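Local coordinates for protein Uly1 (PDB 7DRQ) that probably cleaves ulvan, the sulfated polysaccharide of green algae, by a lyase reaction on a calcium-binding beta-propeller of polysaccharide lyase family 24, at residues 19-24 and 38-43; 54-59 and 113-118; 227-232 and 241-246; 410-415 and 456-461. All coordinates share one frame; numbering follows the deposited sequence.

Contact 1: 19-24 and 38-43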
# COMPACT_ATOMS: atom_id res chain seq x y z
N GLY A 19 -8.96 14.45 15.67
CA GLY A 19 -8.94 14.24 17.11
C GLY A 19 -7.59 13.79 17.63
O GLY A 19 -6.56 14.24 17.13
N VAL A 20 -7.59 12.91 18.63
CA VAL A 20 -6.35 12.46 19.25
C VAL A 20 -6.18 10.96 19.07
O VAL A 20 -7.11 10.23 18.72
CB VAL A 20 -6.27 12.84 20.75
CG1 VAL A 20 -6.45 14.34 20.92
CG2 VAL A 20 -7.29 12.06 21.58
N LYS A 21 -4.96 10.50 19.35
CA LYS A 21 -4.64 9.09 19.23
C LYS A 21 -5.30 8.28 20.34
O LYS A 21 -5.28 8.68 21.51
CB LYS A 21 -3.13 8.89 19.27
CG LYS A 21 -2.69 7.45 19.19
CD LYS A 21 -2.12 7.14 17.84
CE LYS A 21 -1.21 5.94 17.90
NZ LYS A 21 -1.95 4.79 18.49
N LYS A 22 -5.87 7.14 19.99
CA LYS A 22 -6.48 6.22 20.95
C LYS A 22 -5.73 4.89 20.95
O LYS A 22 -5.31 4.40 19.90
CB LYS A 22 -7.95 5.96 20.63
CG LYS A 22 -8.85 7.18 20.73
CD LYS A 22 -8.93 7.72 22.16
CE LYS A 22 -9.84 8.95 22.20
NZ LYS A 22 -9.99 9.50 23.57
N SER A 23 -5.59 4.31 22.14
CA SER A 23 -5.12 2.94 22.26
C SER A 23 -6.12 1.99 21.61
O SER A 23 -7.27 2.34 21.33
CB SER A 23 -4.91 2.58 23.73
OG SER A 23 -6.14 2.24 24.34
N VAL A 24 -5.67 0.76 21.36
CA VAL A 24 -6.57 -0.27 20.85
C VAL A 24 -7.65 -0.60 21.88
O VAL A 24 -8.83 -0.70 21.50
CB VAL A 24 -5.78 -1.52 20.42
CG1 VAL A 24 -6.71 -2.71 20.31
CG2 VAL A 24 -5.07 -1.25 19.10
N TYR A 38 -12.64 13.74 15.54
CA TYR A 38 -12.48 12.40 14.94
C TYR A 38 -11.17 11.80 15.43
O TYR A 38 -10.10 12.04 14.86
CB TYR A 38 -12.54 12.50 13.42
CG TYR A 38 -12.98 11.23 12.71
CD1 TYR A 38 -12.84 9.98 13.31
CD2 TYR A 38 -13.53 11.29 11.44
CE1 TYR A 38 -13.25 8.81 12.64
CE2 TYR A 38 -13.94 10.15 10.78
CZ TYR A 38 -13.79 8.92 11.38
OH TYR A 38 -14.21 7.81 10.69
N ASN A 39 -11.25 11.00 16.49
CA ASN A 39 -10.07 10.35 17.03
C ASN A 39 -9.62 9.23 16.09
O ASN A 39 -10.26 8.94 15.07
CB ASN A 39 -10.37 9.84 18.44
CG ASN A 39 -10.81 10.95 19.35
OD1 ASN A 39 -10.20 12.02 19.38
ND2 ASN A 39 -11.89 10.73 20.09
N TYR A 40 -8.51 8.58 16.43
CA TYR A 40 -7.91 7.63 15.51
C TYR A 40 -7.02 6.66 16.27
O TYR A 40 -6.48 6.98 17.34
CB TYR A 40 -7.12 8.35 14.41
CG TYR A 40 -6.01 9.24 14.93
CD1 TYR A 40 -6.25 10.57 15.26
CD2 TYR A 40 -4.72 8.75 15.08
CE1 TYR A 40 -5.24 11.40 15.73
CE2 TYR A 40 -3.69 9.57 15.55
CZ TYR A 40 -3.96 10.89 15.88
OH TYR A 40 -2.95 11.70 16.34
N ALA A 41 -6.86 5.46 15.71
CA ALA A 41 -6.11 4.40 16.36
C ALA A 41 -4.68 4.28 15.86
O ALA A 41 -3.81 3.81 16.61
CB ALA A 41 -6.83 3.06 16.15
N TYR A 42 -4.41 4.71 14.64
CA TYR A 42 -3.06 4.59 14.11
C TYR A 42 -2.58 5.93 13.58
O TYR A 42 -2.09 6.76 14.36
CB TYR A 42 -3.03 3.49 13.05
CG TYR A 42 -3.42 2.16 13.66
CD1 TYR A 42 -2.51 1.45 14.43
CD2 TYR A 42 -4.71 1.66 13.53
CE1 TYR A 42 -2.86 0.25 15.02
CE2 TYR A 42 -5.07 0.45 14.11
CZ TYR A 42 -4.14 -0.25 14.85
OH TYR A 42 -4.50 -1.45 15.44
N GLY A 43 -2.74 6.18 12.27
CA GLY A 43 -2.42 7.48 11.72
C GLY A 43 -3.64 8.38 11.68
O GLY A 43 -4.77 7.95 11.85
O HOH W 1 -1.49 2.62 17.48
O HOH W 2 -3.86 2.37 18.89
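A chi1 of 59° puts Y40 CG between the backbone N and the carbonyl carbon. The ring has V20 C and K21 N over one face, and the side chains of Y40 and K21 cross at about a right angle. K21 CA sits over that face too, 4.0 Å from the centroid of the Y40 ring, a CH-pi contact, with V20 O over the same face nearer the rim. Further out, K21 CD passes 3.7 Å from Y40 CE2, and the bent chain turns K21 NZ onto A41 O at 2.8 Å. A tyrosine suits this place because its broad ring covers a peptide and a methylene chain together. An alanine here would probably leave the 20-21 peptide without its cover and the K21 methylenes freer to turn. At the other end V20 N gives N39 OD1 a nearly straight bond (2.9 Å, 171°) on an in-plane lone pair. G19 is fitting because a CB would collide with that oxygen. Water 2 donates to both K22 O and A41 O, bridging the segments. On the backbone, V20 O accepts from Y40 N, and K22 N donates to Y40 O at 2.7 Å. The two bonds make a single beta bridge between K21 and Y40, fastening the loop that leads into helix 24-29 to strand 39-40 at the surface of the propeller.

Contact 2: 54-59 and 113-118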
# COMPACT_ATOMS: atom_id res chain seq x y z
N LYS A 54 -3.97 5.60 -9.56
CA LYS A 54 -3.49 4.86 -10.73
C LYS A 54 -3.68 5.72 -11.96
O LYS A 54 -4.55 6.60 -12.01
CB LYS A 54 -4.25 3.54 -10.93
CG LYS A 54 -4.02 2.50 -9.84
CD LYS A 54 -2.56 2.08 -9.82
CE LYS A 54 -2.23 1.46 -8.47
NZ LYS A 54 -3.09 0.23 -8.22
N VAL A 55 -2.86 5.46 -12.98
CA VAL A 55 -2.95 6.13 -14.27
C VAL A 55 -3.17 5.08 -15.34
O VAL A 55 -2.43 4.09 -15.41
CB VAL A 55 -1.71 6.98 -14.56
CG1 VAL A 55 -1.89 7.73 -15.89
CG2 VAL A 55 -1.49 7.98 -13.44
N TYR A 56 -4.20 5.29 -16.17
CA TYR A 56 -4.52 4.41 -17.29
C TYR A 56 -4.82 5.29 -18.49
O TYR A 56 -5.79 6.07 -18.46
CB TYR A 56 -5.73 3.51 -16.98
CG TYR A 56 -6.27 2.84 -18.21
CD1 TYR A 56 -5.57 1.81 -18.83
CD2 TYR A 56 -7.48 3.24 -18.78
CE1 TYR A 56 -6.06 1.20 -19.98
CE2 TYR A 56 -7.97 2.63 -19.91
CZ TYR A 56 -7.26 1.62 -20.51
OH TYR A 56 -7.75 1.02 -21.65
N LYS A 57 -4.01 5.18 -19.54
CA LYS A 57 -4.10 6.07 -20.70
C LYS A 57 -4.13 7.52 -20.22
O LYS A 57 -3.21 7.97 -19.53
CB LYS A 57 -5.33 5.72 -21.54
CG LYS A 57 -5.26 4.32 -22.14
CD LYS A 57 -6.41 4.05 -23.10
CE LYS A 57 -6.13 2.82 -23.96
NZ LYS A 57 -4.70 2.77 -24.41
N ASN A 58 -5.19 8.25 -20.55
CA ASN A 58 -5.31 9.66 -20.20
C ASN A 58 -6.14 9.91 -18.94
O ASN A 58 -6.65 11.02 -18.75
CB ASN A 58 -5.88 10.46 -21.37
CG ASN A 58 -7.21 9.91 -21.86
OD1 ASN A 58 -7.26 8.85 -22.49
ND2 ASN A 58 -8.30 10.62 -21.57
N TYR A 59 -6.24 8.94 -18.05
CA TYR A 59 -7.09 9.06 -16.87
C TYR A 59 -6.27 8.82 -15.62
O TYR A 59 -5.51 7.84 -15.55
CB TYR A 59 -8.25 8.08 -16.93
CG TYR A 59 -9.10 8.20 -18.17
CD1 TYR A 59 -10.03 9.22 -18.30
CD2 TYR A 59 -8.99 7.27 -19.20
CE1 TYR A 59 -10.83 9.32 -19.44
CE2 TYR A 59 -9.77 7.36 -20.34
CZ TYR A 59 -10.69 8.38 -20.45
OH TYR A 59 -11.46 8.45 -21.59
N VAL A 113 -7.37 1.10 -5.69
CA VAL A 113 -8.01 1.15 -7.00
C VAL A 113 -7.08 0.55 -8.04
O VAL A 113 -5.85 0.68 -7.96
CB VAL A 113 -8.42 2.60 -7.39
CG1 VAL A 113 -7.17 3.52 -7.45
CG2 VAL A 113 -9.19 2.62 -8.71
N ALA A 114 -7.67 -0.13 -9.03
CA ALA A 114 -6.93 -0.58 -10.20
C ALA A 114 -7.83 -0.57 -11.42
O ALA A 114 -9.05 -0.73 -11.32
CB ALA A 114 -6.37 -2.00 -10.01
N ILE A 115 -7.20 -0.39 -12.58
CA ILE A 115 -7.84 -0.57 -13.89
C ILE A 115 -7.24 -1.80 -14.55
O ILE A 115 -6.02 -1.98 -14.54
CB ILE A 115 -7.64 0.68 -14.77
CG1 ILE A 115 -8.00 1.96 -14.02
CG2 ILE A 115 -8.42 0.55 -16.08
CD1 ILE A 115 -9.44 2.03 -13.60
N SER A 116 -8.09 -2.67 -15.13
CA SER A 116 -7.57 -3.68 -16.05
C SER A 116 -7.31 -3.05 -17.40
O SER A 116 -8.24 -2.54 -18.02
CB SER A 116 -8.54 -4.83 -16.24
OG SER A 116 -8.07 -5.67 -17.31
N PRO A 117 -6.08 -3.06 -17.90
CA PRO A 117 -5.84 -2.53 -19.25
C PRO A 117 -6.42 -3.41 -20.34
O PRO A 117 -6.44 -2.99 -21.50
CB PRO A 117 -4.30 -2.45 -19.33
CG PRO A 117 -3.82 -2.64 -17.91
CD PRO A 117 -4.84 -3.53 -17.27
N LYS A 118 -6.90 -4.61 -20.00
CA LYS A 118 -7.48 -5.49 -21.00
C LYS A 118 -8.94 -5.15 -21.27
O LYS A 118 -9.29 -4.78 -22.40
CB LYS A 118 -7.31 -6.95 -20.57
CG LYS A 118 -5.88 -7.43 -20.71
CD LYS A 118 -5.65 -8.76 -20.02
CE LYS A 118 -4.35 -9.40 -20.47
NZ LYS A 118 -3.70 -8.60 -21.55
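K54 reaches across to strand 113-115 with its whole chain. CG stands anti to the carbonyl carbon (chi1 -66°), and bends at chi2 and chi4 curl the chain round V113 O: CG lies 3.2 Å from V113 O, and NZ donates to that same V113 O at 2.8 Å, nearly along the C=O axis. The ammonium also forms a salt bridge with D51, which probably balances its charge, while CG packs against V113 CG1. Lysine suits the place because it brings both a greasy stem and a donor that can reach a neighbouring strand's carbonyl. A methionine in its place would probably leave V113 O without this donor and the D51 carboxylate without its mate. The strands themselves are the first strands of consecutive beta-propeller blades; they run 14° apart with axes 7.3 Å from each other, too far for sheet pairing, so side chains fill the gap. Y56 does this next. I115 CG2 stands over one ring face, 3.8 Å from Y56 CG, while K57 CG covers the centre of the opposite face. Beyond it, P117 CA comes to 3.8 Å from Y56 CE1, and the Y56 hydroxyl is hydrogen-bonded to E120. Past Y56 the chain reverses in a type II' turn from Y56 to Y59, Y59 N donating to Y56 O at 2.9 Å, and N58 ND2 is tied to N80.

Contact 3: 227-232 and 241-246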
# COMPACT_ATOMS: atom_id res chain seq x y z
N ARG A 227 0.80 -14.14 6.15
CA ARG A 227 1.33 -14.44 4.83
C ARG A 227 0.90 -13.37 3.85
O ARG A 227 -0.04 -12.61 4.10
CB ARG A 227 0.87 -15.82 4.31
CG ARG A 227 -0.63 -15.99 4.18
CD ARG A 227 -0.96 -17.27 3.41
NE ARG A 227 -2.39 -17.58 3.43
CZ ARG A 227 -2.89 -18.81 3.46
NH1 ARG A 227 -2.08 -19.85 3.46
NH2 ARG A 227 -4.21 -18.99 3.48
N VAL A 228 1.61 -13.30 2.73
CA VAL A 228 1.17 -12.55 1.56
C VAL A 228 0.48 -13.51 0.61
O VAL A 228 1.03 -14.59 0.31
CB VAL A 228 2.35 -11.84 0.88
CG1 VAL A 228 1.93 -11.32 -0.50
CG2 VAL A 228 2.83 -10.66 1.75
N VAL A 229 -0.72 -13.14 0.16
CA VAL A 229 -1.45 -13.90 -0.85
C VAL A 229 -1.64 -12.99 -2.05
O VAL A 229 -1.74 -11.77 -1.90
CB VAL A 229 -2.82 -14.42 -0.34
CG1 VAL A 229 -2.62 -15.44 0.80
CG2 VAL A 229 -3.71 -13.27 0.11
N PHE A 230 -1.66 -13.58 -3.24
CA PHE A 230 -1.82 -12.78 -4.45
C PHE A 230 -2.61 -13.56 -5.49
O PHE A 230 -2.62 -14.80 -5.49
CB PHE A 230 -0.46 -12.33 -5.03
CG PHE A 230 0.42 -13.47 -5.51
CD1 PHE A 230 1.11 -14.27 -4.61
CD2 PHE A 230 0.59 -13.70 -6.87
CE1 PHE A 230 1.93 -15.30 -5.05
CE2 PHE A 230 1.41 -14.72 -7.33
CZ PHE A 230 2.08 -15.53 -6.42
N ASN A 231 -3.29 -12.83 -6.37
CA ASN A 231 -4.10 -13.45 -7.41
C ASN A 231 -3.97 -12.63 -8.68
O ASN A 231 -3.27 -11.61 -8.72
CB ASN A 231 -5.56 -13.62 -6.96
CG ASN A 231 -6.21 -12.29 -6.60
OD1 ASN A 231 -5.64 -11.22 -6.80
ND2 ASN A 231 -7.43 -12.36 -6.07
N LYS A 232 -4.67 -13.08 -9.72
CA LYS A 232 -4.60 -12.46 -11.03
C LYS A 232 -6.01 -12.25 -11.54
O LYS A 232 -6.90 -13.07 -11.31
CB LYS A 232 -3.79 -13.32 -12.02
CG LYS A 232 -3.85 -12.82 -13.47
CD LYS A 232 -2.88 -13.56 -14.39
CE LYS A 232 -3.34 -14.96 -14.68
NZ LYS A 232 -2.38 -15.66 -15.61
N SER A 241 -8.51 -15.12 -10.17
CA SER A 241 -8.06 -16.43 -9.75
C SER A 241 -8.10 -16.56 -8.23
O SER A 241 -8.24 -15.57 -7.49
CB SER A 241 -6.64 -16.69 -10.28
OG SER A 241 -5.73 -15.76 -9.71
N HIS A 242 -7.97 -17.80 -7.76
CA HIS A 242 -7.86 -18.07 -6.33
C HIS A 242 -6.57 -17.49 -5.78
O HIS A 242 -5.52 -17.58 -6.42
CB HIS A 242 -7.90 -19.59 -6.10
CG HIS A 242 -8.07 -20.00 -4.67
ND1 HIS A 242 -7.14 -19.73 -3.69
CD2 HIS A 242 -9.06 -20.71 -4.07
CE1 HIS A 242 -7.56 -20.23 -2.54
NE2 HIS A 242 -8.71 -20.85 -2.74
N PHE A 243 -6.65 -16.88 -4.59
CA PHE A 243 -5.46 -16.36 -3.93
C PHE A 243 -4.41 -17.46 -3.80
O PHE A 243 -4.72 -18.61 -3.48
CB PHE A 243 -5.80 -15.83 -2.54
CG PHE A 243 -6.11 -14.35 -2.50
CD1 PHE A 243 -5.25 -13.42 -3.08
CD2 PHE A 243 -7.25 -13.90 -1.86
CE1 PHE A 243 -5.53 -12.06 -3.02
CE2 PHE A 243 -7.54 -12.54 -1.79
CZ PHE A 243 -6.68 -11.62 -2.38
N LYS A 244 -3.15 -17.09 -4.04
CA LYS A 244 -2.02 -18.00 -3.95
C LYS A 244 -1.06 -17.49 -2.89
O LYS A 244 -0.77 -16.29 -2.84
CB LYS A 244 -1.32 -18.12 -5.31
CG LYS A 244 -0.07 -18.99 -5.30
CD LYS A 244 0.44 -19.26 -6.70
CE LYS A 244 -0.46 -20.23 -7.44
NZ LYS A 244 -0.54 -21.54 -6.73
N SER A 245 -0.56 -18.38 -2.03
CA SER A 245 0.31 -17.97 -0.94
C SER A 245 1.75 -17.80 -1.40
O SER A 245 2.35 -18.74 -1.95
CB SER A 245 0.26 -19.03 0.18
OG SER A 245 -1.05 -19.16 0.66
N PHE A 246 2.32 -16.62 -1.15
CA PHE A 246 3.76 -16.49 -1.32
C PHE A 246 4.51 -17.25 -0.23
O PHE A 246 5.53 -17.90 -0.50
CB PHE A 246 4.19 -15.02 -1.29
CG PHE A 246 5.68 -14.88 -1.17
CD1 PHE A 246 6.49 -15.08 -2.27
CD2 PHE A 246 6.28 -14.65 0.06
CE1 PHE A 246 7.86 -15.02 -2.16
CE2 PHE A 246 7.66 -14.59 0.18
CZ PHE A 246 8.45 -14.77 -0.94
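V229 and F243 form the apolar centre. One methyl of the valine, CG2, set between its backbone N and carbonyl carbon, stands over the ring face, 3.7 Å from the centroid of the F243 ring and only 18° off its normal, a CH-pi contact with CG2 3.5 Å from F243 CD1. The opposite face of the ring is covered by the amide of N231, stacked almost parallel to it, the planes 9° apart. F230 presents its backbone CA to the ring edge, in plane. A flat phenylalanine suits this slot, held between a branched aliphatic and a planar amide; L201 and L216 add to the packing round it. On the other side of the sheet F230 and K244 lie side by side, pointing the same way, with K244 CB over the F230 ring. All this belongs to a beta hairpin, strands 225-234 and 239-245, the last two strands of a propeller blade. V229 and S245 are a non-hydrogen-bonded pair, and F230 and K244 a hydrogen-bonded one, with K244 N to F230 O at 2.8 Å and F230 N to K244 O at 2.9 Å. F246 N continues the ladder to V228 O, also at 2.8 Å. Toward the loop S241 grips K232 twice: its OG accepts from K232 N at 2.9 Å, and S241 N donates to K232 O in a nearly straight bond (170°). At the opposite end S245 OG rests over one face of the R227 guanidinium, 3.1 Å from R227 NH1 but not hydrogen-bonded to it, while R227 NH2 bonds Q220.

Contact 4: 410-415 and 456-461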
# COMPACT_ATOMS: atom_id res chain seq x y z
N TYR A 410 14.83 7.01 -7.40
CA TYR A 410 14.43 8.32 -6.90
C TYR A 410 13.99 8.24 -5.45
O TYR A 410 13.35 7.27 -5.04
CB TYR A 410 13.27 8.91 -7.70
CG TYR A 410 13.56 9.10 -9.15
CD1 TYR A 410 14.11 10.29 -9.62
CD2 TYR A 410 13.28 8.10 -10.08
CE1 TYR A 410 14.37 10.48 -10.96
CE2 TYR A 410 13.55 8.28 -11.42
CZ TYR A 410 14.09 9.47 -11.85
OH TYR A 410 14.36 9.65 -13.19
N ILE A 411 14.36 9.28 -4.68
CA ILE A 411 13.73 9.61 -3.42
C ILE A 411 12.81 10.79 -3.69
O ILE A 411 13.22 11.77 -4.32
CB ILE A 411 14.77 9.96 -2.34
CG1 ILE A 411 15.61 8.74 -1.98
CG2 ILE A 411 14.10 10.55 -1.10
CD1 ILE A 411 16.94 9.11 -1.34
N ILE A 412 11.55 10.69 -3.25
CA ILE A 412 10.55 11.72 -3.51
C ILE A 412 9.86 12.03 -2.19
O ILE A 412 9.40 11.11 -1.50
CB ILE A 412 9.53 11.28 -4.58
CG1 ILE A 412 10.24 10.99 -5.91
CG2 ILE A 412 8.42 12.33 -4.74
CD1 ILE A 412 9.40 10.15 -6.87
N GLY A 413 9.79 13.30 -1.84
CA GLY A 413 9.26 13.62 -0.54
C GLY A 413 8.91 15.08 -0.42
O GLY A 413 8.87 15.81 -1.40
N LEU A 414 8.65 15.48 0.82
CA LEU A 414 8.30 16.85 1.15
C LEU A 414 9.38 17.41 2.06
O LEU A 414 9.74 16.78 3.06
CB LEU A 414 6.93 16.92 1.83
CG LEU A 414 5.81 16.31 0.99
CD1 LEU A 414 4.50 16.18 1.78
CD2 LEU A 414 5.59 17.14 -0.27
N GLU A 415 9.91 18.57 1.70
CA GLU A 415 10.87 19.28 2.54
C GLU A 415 10.31 20.66 2.79
O GLU A 415 10.05 21.41 1.84
CB GLU A 415 12.24 19.35 1.87
CG GLU A 415 13.33 19.93 2.75
CD GLU A 415 14.70 19.70 2.16
OE1 GLU A 415 15.24 18.58 2.34
OE2 GLU A 415 15.23 20.62 1.51
N LEU A 456 5.82 11.59 -12.63
CA LEU A 456 5.50 11.45 -11.22
C LEU A 456 4.12 12.05 -10.98
O LEU A 456 3.89 13.23 -11.27
CB LEU A 456 6.56 12.16 -10.35
CG LEU A 456 6.18 12.68 -8.96
CD1 LEU A 456 5.76 11.54 -8.06
CD2 LEU A 456 7.33 13.47 -8.30
N TYR A 457 3.20 11.22 -10.50
CA TYR A 457 1.86 11.65 -10.10
C TYR A 457 1.86 11.71 -8.59
O TYR A 457 1.95 10.68 -7.92
CB TYR A 457 0.80 10.67 -10.64
CG TYR A 457 0.73 10.70 -12.15
CD1 TYR A 457 1.69 10.05 -12.92
CD2 TYR A 457 -0.27 11.43 -12.80
CE1 TYR A 457 1.65 10.10 -14.31
CE2 TYR A 457 -0.31 11.50 -14.19
CZ TYR A 457 0.65 10.83 -14.94
OH TYR A 457 0.60 10.88 -16.32
N TYR A 458 1.84 12.93 -8.05
CA TYR A 458 1.97 13.15 -6.61
C TYR A 458 0.61 13.55 -6.07
O TYR A 458 0.10 14.62 -6.41
CB TYR A 458 3.02 14.23 -6.32
CG TYR A 458 3.78 14.06 -5.03
CD1 TYR A 458 3.45 13.06 -4.12
CD2 TYR A 458 4.83 14.92 -4.71
CE1 TYR A 458 4.16 12.91 -2.94
CE2 TYR A 458 5.54 14.78 -3.54
CZ TYR A 458 5.20 13.79 -2.66
OH TYR A 458 5.94 13.68 -1.50
N TYR A 459 0.06 12.71 -5.22
CA TYR A 459 -1.29 12.87 -4.67
C TYR A 459 -1.09 13.38 -3.25
O TYR A 459 -0.55 12.67 -2.40
CB TYR A 459 -2.00 11.52 -4.74
CG TYR A 459 -3.47 11.46 -4.37
CD1 TYR A 459 -4.22 12.61 -4.13
CD2 TYR A 459 -4.10 10.23 -4.24
CE1 TYR A 459 -5.58 12.52 -3.79
CE2 TYR A 459 -5.43 10.13 -3.90
CZ TYR A 459 -6.17 11.27 -3.67
OH TYR A 459 -7.50 11.11 -3.33
N LEU A 460 -1.51 14.62 -3.00
CA LEU A 460 -0.98 15.39 -1.88
C LEU A 460 -2.08 15.94 -0.98
O LEU A 460 -3.12 16.39 -1.47
CB LEU A 460 -0.15 16.56 -2.42
CG LEU A 460 1.14 16.18 -3.12
CD1 LEU A 460 1.54 17.25 -4.13
CD2 LEU A 460 2.27 15.95 -2.11
N LEU A 461 -1.84 15.92 0.33
CA LEU A 461 -2.69 16.58 1.32
C LEU A 461 -2.11 17.96 1.64
O LEU A 461 -0.95 18.06 2.06
CB LEU A 461 -2.80 15.74 2.59
CG LEU A 461 -3.50 16.36 3.80
CD1 LEU A 461 -4.97 16.52 3.54
CD2 LEU A 461 -3.30 15.48 5.03
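Y458 OH is the polar atom round which strand 410-415 gathers. It lies 3.5 Å from G413 CA and 3.6 Å from L414 CG, contacts of packing rather than hydrogen bonds; L414 CG is set there by standing anti to its carbonyl carbon (chi1 -57°). The hydroxyl comes up against the G413 backbone, and G413 O lies at the ring edge. The Y458 ring behind it is sandwiched. I412 CG2 covers one face, 4.0 Å from Y458 CE2, the two side chains sliding past each other in opposite directions. The opposite face is taken by L460, of the tyrosine's own strand, whose CD2 sits over the ring centre. L414 comes in obliquely on that same side, its CD2 4.0 Å from Y458 CE2. Strands 408-415 and 455-462 belong to consecutive blades of the propeller, 455-462 lying next to 444-452 in the blade that the N-terminal strand 3-15 completes, and their short segments pass 10.1 Å apart at 29°. That spacing is what two sheets packed face to face through side chains adopt, and here the layer is nearly all aliphatic and aromatic. At one end I412 meets L456 tip to tip, I412 CG2 and L456 CD2 being 3.9 Å apart. Isoleucine and leucine suit this join because branched ends mesh without any polar group to satisfy. At the other end L414 and L460 slide past one another, their CD2 methyls 4.0 Å apart. V449, of the neighbouring strand 444-452, packs on I412, L456 and Y458, and P419 touches Y458 from strand 418-425.

Contact 1 is a surface contact of a loop with a short, weakly bonded strand, rich in backbone bonds, a bridging water and one lysine-tyrosine pair. Contact 3, partly buried, lies within one blade, so it has a true hairpin ladder beside its apolar centre. Contacts 2 and 4 join separate blades through side chains: the buried contact 2 links first strands and adds a lysine-carbonyl bond to its packing, whereas contact 4, partly buried, links strands of neighbouring blades almost wholly by apolar groups. These two also touch, V55 CG2 lying 3.7 Å from Y457 CD2, so the blade holding 53-56 also packs on the one holding 455-462. Contacts 3 and 4 lie on opposite sides of the chain's centre.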